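Local coordinates for protein putative aminopeptidase (Leishmania major, PDB 5NTH) that probably acts as a manganese-dependent M17 leucyl aminopeptidase, removing residues from the N-termini of peptides, and binds the inhibitor actinonin beside two manganese ions, at residues 5-9 and 228-234; 34-38 and 188-192; 445-451 and 530-534. Residues are numbered along the deposited sequence.

Contact 1 of 3, residues 5-9 and 228-234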
# COMPACT_ATOMS: atom_id res chain seq x y z
N LYS A 5 35.37 -33.21 -3.45
CA LYS A 5 35.44 -33.08 -1.96
C LYS A 5 34.18 -32.35 -1.44
O LYS A 5 33.44 -32.87 -0.59
CB LYS A 5 36.71 -32.32 -1.50
N ARG A 6 33.92 -31.19 -2.05
CA ARG A 6 32.83 -30.27 -1.72
C ARG A 6 31.42 -30.89 -1.64
O ARG A 6 30.93 -31.44 -2.63
CB ARG A 6 32.79 -29.13 -2.73
CG ARG A 6 32.16 -27.89 -2.15
CD ARG A 6 32.03 -26.78 -3.17
NE ARG A 6 33.32 -26.27 -3.58
CZ ARG A 6 33.93 -26.55 -4.72
NH1 ARG A 6 33.37 -27.33 -5.64
NH2 ARG A 6 35.11 -26.02 -4.97
N PRO A 7 30.76 -30.77 -0.47
CA PRO A 7 29.36 -31.19 -0.35
C PRO A 7 28.42 -30.03 -0.72
O PRO A 7 27.83 -29.38 0.16
CB PRO A 7 29.24 -31.57 1.14
CG PRO A 7 30.21 -30.65 1.83
CD PRO A 7 31.32 -30.34 0.84
N ARG A 8 28.30 -29.77 -2.02
CA ARG A 8 27.50 -28.63 -2.53
C ARG A 8 26.39 -29.04 -3.51
O ARG A 8 25.31 -29.48 -3.08
CB ARG A 8 28.40 -27.50 -3.08
CG ARG A 8 27.69 -26.15 -3.15
CD ARG A 8 28.43 -25.14 -3.99
NE ARG A 8 27.74 -24.81 -5.25
CZ ARG A 8 27.02 -23.71 -5.49
NH1 ARG A 8 26.84 -22.76 -4.57
NH2 ARG A 8 26.47 -23.53 -6.68
N SER A 9 26.61 -28.88 -4.82
CA SER A 9 25.59 -29.22 -5.83
C SER A 9 25.79 -30.64 -6.36
O SER A 9 26.83 -31.28 -6.17
CB SER A 9 25.52 -28.18 -6.99
OG SER A 9 26.28 -28.56 -8.13
N ASP A 228 27.79 -18.99 -1.48
CA ASP A 228 26.87 -19.48 -0.46
C ASP A 228 27.70 -19.83 0.77
O ASP A 228 28.89 -19.57 0.82
CB ASP A 228 26.09 -20.69 -1.01
CG ASP A 228 26.98 -21.86 -1.40
OD1 ASP A 228 28.05 -22.05 -0.82
OD2 ASP A 228 26.61 -22.61 -2.31
N THR A 229 27.08 -20.47 1.74
CA THR A 229 27.76 -20.74 2.99
C THR A 229 28.80 -21.82 2.90
O THR A 229 29.72 -21.81 3.70
CB THR A 229 26.78 -21.16 4.09
OG1 THR A 229 26.13 -22.38 3.75
CG2 THR A 229 25.75 -20.04 4.33
N VAL A 230 28.66 -22.76 1.98
CA VAL A 230 29.67 -23.82 1.85
C VAL A 230 30.91 -23.31 1.14
O VAL A 230 32.02 -23.72 1.44
CB VAL A 230 29.09 -25.07 1.15
CG1 VAL A 230 30.17 -26.08 0.81
CG2 VAL A 230 28.07 -25.73 2.07
N VAL A 231 30.70 -22.39 0.21
CA VAL A 231 31.79 -21.88 -0.58
C VAL A 231 32.55 -20.90 0.28
O VAL A 231 33.76 -21.03 0.43
CB VAL A 231 31.31 -21.21 -1.88
CG1 VAL A 231 32.44 -20.43 -2.56
CG2 VAL A 231 30.78 -22.27 -2.84
N TYR A 232 31.82 -19.93 0.85
CA TYR A 232 32.37 -18.98 1.80
C TYR A 232 33.19 -19.70 2.87
O TYR A 232 34.26 -19.24 3.24
CB TYR A 232 31.25 -18.21 2.48
CG TYR A 232 31.61 -16.86 3.04
CD1 TYR A 232 32.93 -16.48 3.29
CD2 TYR A 232 30.59 -15.96 3.35
CE1 TYR A 232 33.22 -15.23 3.81
CE2 TYR A 232 30.87 -14.71 3.87
CZ TYR A 232 32.18 -14.34 4.11
OH TYR A 232 32.45 -13.07 4.63
N ALA A 233 32.72 -20.86 3.33
CA ALA A 233 33.49 -21.65 4.32
C ALA A 233 34.77 -22.31 3.77
O ALA A 233 35.80 -22.38 4.45
CB ALA A 233 32.61 -22.73 4.91
N GLU A 234 34.69 -22.81 2.55
CA GLU A 234 35.87 -23.38 1.93
C GLU A 234 36.99 -22.32 1.76
O GLU A 234 38.20 -22.62 1.87
CB GLU A 234 35.47 -23.99 0.60
CG GLU A 234 36.49 -24.91 -0.01
CD GLU A 234 36.07 -25.33 -1.40
OE1 GLU A 234 35.01 -26.01 -1.53
OE2 GLU A 234 36.78 -24.94 -2.35

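Contact 2 of 3, residues 34-38 and 188-192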
# COMPACT_ATOMS: atom_id res chain seq x y z
N PHE A 34 52.25 0.91 -5.18
CA PHE A 34 52.71 2.22 -4.77
C PHE A 34 54.12 2.41 -5.30
O PHE A 34 54.90 1.46 -5.39
CB PHE A 34 52.65 2.34 -3.25
CG PHE A 34 51.27 2.11 -2.67
CD1 PHE A 34 50.78 0.82 -2.52
CD2 PHE A 34 50.48 3.19 -2.28
CE1 PHE A 34 49.52 0.62 -1.99
CE2 PHE A 34 49.21 2.99 -1.77
CZ PHE A 34 48.73 1.70 -1.63
N THR A 35 54.45 3.64 -5.65
CA THR A 35 55.78 3.98 -6.14
C THR A 35 56.26 5.20 -5.38
O THR A 35 55.53 6.17 -5.21
CB THR A 35 55.75 4.24 -7.68
OG1 THR A 35 55.54 3.00 -8.37
CG2 THR A 35 57.08 4.87 -8.18
N ASP A 36 57.51 5.16 -4.95
CA ASP A 36 58.06 6.23 -4.14
C ASP A 36 58.18 7.48 -5.01
O ASP A 36 58.85 7.43 -6.02
CB ASP A 36 59.41 5.73 -3.62
CG ASP A 36 60.17 6.76 -2.78
OD1 ASP A 36 59.92 7.99 -2.95
OD2 ASP A 36 61.02 6.31 -1.97
N ILE A 37 57.54 8.59 -4.66
CA ILE A 37 57.52 9.77 -5.56
C ILE A 37 58.91 10.24 -5.95
O ILE A 37 59.11 10.84 -7.01
CB ILE A 37 56.78 10.99 -4.98
CG1 ILE A 37 56.60 12.08 -6.04
CG2 ILE A 37 57.53 11.60 -3.79
CD1 ILE A 37 55.59 13.15 -5.67
N SER A 38 59.88 9.96 -5.10
CA SER A 38 61.25 10.37 -5.39
C SER A 38 61.93 9.46 -6.45
O SER A 38 63.06 9.75 -6.85
CB SER A 38 62.07 10.40 -4.10
OG SER A 38 62.42 9.06 -3.76
N ARG A 188 56.24 10.65 1.81
CA ARG A 188 57.09 9.47 1.63
C ARG A 188 57.14 8.55 2.83
O ARG A 188 57.91 7.59 2.86
CB ARG A 188 58.52 9.90 1.28
CG ARG A 188 58.67 10.63 -0.06
CD ARG A 188 60.15 10.91 -0.40
NE ARG A 188 60.85 9.64 -0.62
CZ ARG A 188 61.84 9.15 0.11
NH1 ARG A 188 62.33 7.97 -0.21
NH2 ARG A 188 62.37 9.83 1.12
N ALA A 189 56.26 8.80 3.80
CA ALA A 189 56.24 8.06 5.08
C ALA A 189 56.15 6.53 4.99
O ALA A 189 56.72 5.80 5.81
CB ALA A 189 55.14 8.59 5.96
N ALA A 190 55.41 6.04 4.00
CA ALA A 190 55.37 4.60 3.72
C ALA A 190 56.74 4.02 3.34
O ALA A 190 57.03 2.83 3.60
CB ALA A 190 54.34 4.31 2.61
N PHE A 191 57.57 4.86 2.72
CA PHE A 191 58.89 4.45 2.21
C PHE A 191 60.03 4.71 3.17
O PHE A 191 60.99 3.98 3.20
CB PHE A 191 59.12 5.12 0.87
CG PHE A 191 58.13 4.69 -0.16
CD1 PHE A 191 58.30 3.47 -0.84
CD2 PHE A 191 56.99 5.43 -0.40
CE1 PHE A 191 57.38 3.04 -1.78
CE2 PHE A 191 56.07 5.01 -1.33
CZ PHE A 191 56.26 3.82 -2.03
N THR A 192 59.89 5.73 3.99
CA THR A 192 60.87 6.08 5.00
C THR A 192 60.61 5.40 6.36
O THR A 192 61.49 5.43 7.23
CB THR A 192 60.93 7.62 5.15
OG1 THR A 192 59.65 8.17 5.53
CG2 THR A 192 61.37 8.27 3.79

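Contact 3 of 3, residues 445-451 and 530-534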
# COMPACT_ATOMS: atom_id res chain seq x y z
N MET A 445 36.38 4.23 17.98
CA MET A 445 35.89 3.72 16.74
C MET A 445 35.56 4.89 15.81
O MET A 445 35.90 4.83 14.66
CB MET A 445 34.69 2.82 16.98
CG MET A 445 34.27 2.03 15.76
SD MET A 445 35.47 0.81 15.17
CE MET A 445 35.36 -0.51 16.35
N ILE A 446 34.96 5.96 16.33
CA ILE A 446 34.69 7.15 15.51
C ILE A 446 35.98 7.65 14.88
O ILE A 446 36.06 7.91 13.68
CB ILE A 446 34.00 8.27 16.30
CG1 ILE A 446 32.62 7.82 16.82
CG2 ILE A 446 33.79 9.53 15.49
CD1 ILE A 446 31.86 6.81 15.99
N SER A 447 37.01 7.73 15.71
CA SER A 447 38.32 8.17 15.26
C SER A 447 39.00 7.26 14.28
O SER A 447 39.73 7.74 13.43
CB SER A 447 39.24 8.35 16.45
OG SER A 447 38.76 9.43 17.21
N ALA A 448 38.82 5.95 14.41
CA ALA A 448 39.44 5.06 13.45
C ALA A 448 38.71 5.21 12.11
O ALA A 448 39.30 5.08 11.06
CB ALA A 448 39.42 3.64 13.95
N GLY A 449 37.44 5.55 12.18
CA GLY A 449 36.68 5.90 11.01
C GLY A 449 37.16 7.16 10.31
O GLY A 449 37.16 7.21 9.10
N LEU A 450 37.54 8.18 11.05
CA LEU A 450 38.02 9.41 10.41
C LEU A 450 39.37 9.22 9.78
O LEU A 450 39.66 9.79 8.73
CB LEU A 450 38.13 10.54 11.42
CG LEU A 450 36.86 10.94 12.14
CD1 LEU A 450 37.11 12.08 13.13
CD2 LEU A 450 35.78 11.27 11.10
N GLN A 451 40.22 8.46 10.44
CA GLN A 451 41.55 8.17 9.92
C GLN A 451 41.50 7.19 8.77
O GLN A 451 42.33 7.28 7.90
CB GLN A 451 42.50 7.63 11.01
CG GLN A 451 43.20 8.69 11.86
CD GLN A 451 44.08 9.66 11.07
OE1 GLN A 451 43.86 10.88 11.15
NE2 GLN A 451 45.08 9.13 10.31
N LEU A 530 38.48 0.22 8.71
CA LEU A 530 38.04 0.75 9.98
C LEU A 530 38.75 -0.03 11.09
O LEU A 530 39.36 0.55 11.97
CB LEU A 530 36.53 0.65 10.10
CG LEU A 530 35.95 1.13 11.44
CD1 LEU A 530 36.16 2.62 11.71
CD2 LEU A 530 34.49 0.76 11.45
N VAL A 531 38.69 -1.35 10.98
CA VAL A 531 39.22 -2.29 11.97
C VAL A 531 40.75 -2.32 12.04
O VAL A 531 41.33 -2.46 13.11
CB VAL A 531 38.72 -3.70 11.65
CG1 VAL A 531 39.51 -4.78 12.35
CG2 VAL A 531 37.27 -3.81 12.05
N PHE A 532 41.39 -2.24 10.89
CA PHE A 532 42.81 -2.08 10.85
C PHE A 532 43.22 -0.84 11.66
O PHE A 532 44.06 -0.95 12.54
CB PHE A 532 43.27 -1.99 9.41
CG PHE A 532 44.73 -2.24 9.23
CD1 PHE A 532 45.63 -1.21 9.32
CD2 PHE A 532 45.21 -3.53 8.98
CE1 PHE A 532 46.99 -1.46 9.14
CE2 PHE A 532 46.56 -3.79 8.80
CZ PHE A 532 47.45 -2.74 8.88
N GLU A 533 42.60 0.30 11.42
CA GLU A 533 42.94 1.53 12.17
C GLU A 533 42.65 1.37 13.65
O GLU A 533 43.54 1.58 14.48
CB GLU A 533 42.19 2.76 11.66
CG GLU A 533 42.92 3.48 10.56
CD GLU A 533 44.28 4.06 10.98
OE1 GLU A 533 44.37 4.68 12.08
OE2 GLU A 533 45.27 3.90 10.20
N PHE A 534 41.41 1.00 13.95
CA PHE A 534 40.95 0.86 15.30
C PHE A 534 41.90 0.01 16.14
O PHE A 534 42.26 0.41 17.24
CB PHE A 534 39.53 0.27 15.31
CG PHE A 534 38.98 0.06 16.68
CD1 PHE A 534 38.53 1.14 17.43
CD2 PHE A 534 38.95 -1.21 17.24
CE1 PHE A 534 38.05 0.96 18.71
CE2 PHE A 534 38.46 -1.41 18.52
CZ PHE A 534 38.00 -0.32 19.25

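Contact 1 of 3, residues 5-9 and 228-234
An N-capped helix start receives the N-terminal tail here: Asp228 sits at the N-cap of helix 229-243, in the catalytic domain of this M17 aminopeptidase, and Arg6, Pro7 and Arg8 lie across its first turns. Look first at the cap. Asp228 OD1 accepts from Val231 N at 2.9 Å and, more weakly, from Val230 N at 3.0 Å, so two amides of the first turn, which have no carbonyl partner in the helix, are satisfied. The other oxygen, OD2, forms a salt bridge with Arg8 NH1; the modelled separation is too short, so the exact placing of both atoms is uncertain. Arg8 has further partners in Glu14 and the carbonyl of Cys225, both reached through NH2. Nearly two turns beyond the cap, Glu234 pairs with Arg6 in a two-pronged salt bridge, the NE to OE1 arm being the shorter. Arg6 also uses NH1 for a salt bridge to Glu15 and NH2 for a hydrogen bond to Ser19, which ties the tail to helix 12-26 as well. Pro7, the centre of an inverse gamma turn, separates the two arginines. Between the ion pairs Val230 CG1 lies 4.0 Å from Arg6 CG, and Val231 CG2 is 3.9 Å from Arg8 CD. At the Glu234 end the second hydrogen bond, from Arg6 NH2 to Glu234 OE2, measures 3.3 Å.

Contact 2 of 3, residues 34-38 and 188-192
An Asx turn just beyond strand 32-34, the outermost strand within this chain of the mixed, mostly parallel sheet of the N-terminal domain (probably macro-like, judging by its family), meets the short helix 189-192 through one bidentate salt bridge and one aromatic ring. In the turn, Asp36 OD1 accepts from Ser38 N at 2.9 Å and from Ser38 OG at 2.8 Å. The same carboxylate faces the guanidinium of Arg188, the N-cap residue of the helix: Arg188 NE donates to Asp36 OD1 at 3.0 Å and Arg188 NH1 to Asp36 OD2 at 2.8 Å, both close to linear. OD1 thus serves the turn and the arginine together, and the ion pair holds the turn to the start of the helix. Three residues on, the Phe191 ring turns one face to Asp36, whose CB stands 3.7 Å from the ring centroid, almost on its normal, a CH-pi contact; Phe191 CZ comes within 3.4 Å of Asp36 N. Phe34 CB is 4.1 Å from Phe191 CZ, while Ile37 CG2 rests 4.0 Å from Arg188 CG. The Phe34 ring itself leads away, packing on Val183 and Met185 of the neighbouring parallel strand 181-185 and on Leu206 and Cys210 of helix 203-221. Thr35 hydrogen-bonds Val183 through the backbone and Asn182 through OG1, and Phe191 touches Val203 at the start of helix 203-221.

Contact 3 of 3, residues 445-451 and 530-534
Helices 439-452 and 528-536 cross steeply here: the axes of the short segments 445-451 and 530-534 make an angle of 115° and approach to 8.2 Å. The backbones are closest at Ala448 and Phe534, whose CA atoms are 4.8 Å apart, and the CA atoms of Gly449 and Leu530 are 5.4 Å apart. Small residues make this possible. Ala448 CB lies 3.3 Å from Phe534 N, 3.6 Å from Phe534 CB and 3.7 Å from Glu533 CB, so the methyl is pressed directly against the other helix. Gly449 presents bare backbone, and Leu530 CD1 comes within 3.2 Å of Gly449 N and within 3.7 Å of Met445 O. No hydrogen bond joins the segments; the helices pack beside the edge of the eight-stranded mixed sheet of the catalytic domain, Leu530 touching Cys456 of 456-458, an edge strand within this chain, while Val531 and Phe532 pack against helix 323-341. Beside the alanine, the end of the Met445 side chain comes in to meet Phe534. Its CE sits over one face of the Phe534 ring, a CH-pi contact 3.5 Å from the centroid and nearly on the normal; its SD, oblique and 4.2 Å from the same centroid, makes a Met-aromatic contact. Met445 SD also lies 3.8 Å from Leu530 CG. At the opposite end of segment 445-451, Gln451 CB is 3.7 Å from Glu533 OE1. The polar ends of these two have their main partners elsewhere: Gln451 NE2 bonds to Tyr115 OH, and Glu533 OE2 to Arg536 and Thr149.

How the contacts relate
Contact 2 is nested along the chain inside the loop closed by contact 1, and contact 3 follows both. Contact 1 ties the N-terminal tail to helix 229-243 of the catalytic domain; contact 2 lies at the edge of the six-stranded sheet of the N-terminal domain; contact 3 joins two helices late in the catalytic domain. Centres of contacts 1 and 2 are 41 Å apart, 1 and 3 are 33 Å apart on opposite sides of the chain's centre, and 2 and 3 are 23 Å apart, none touching. Helix 203-221 links the last two, meeting Phe34 and Phe191 as well as Phe532. All three lie away from the manganese and actinonin sites.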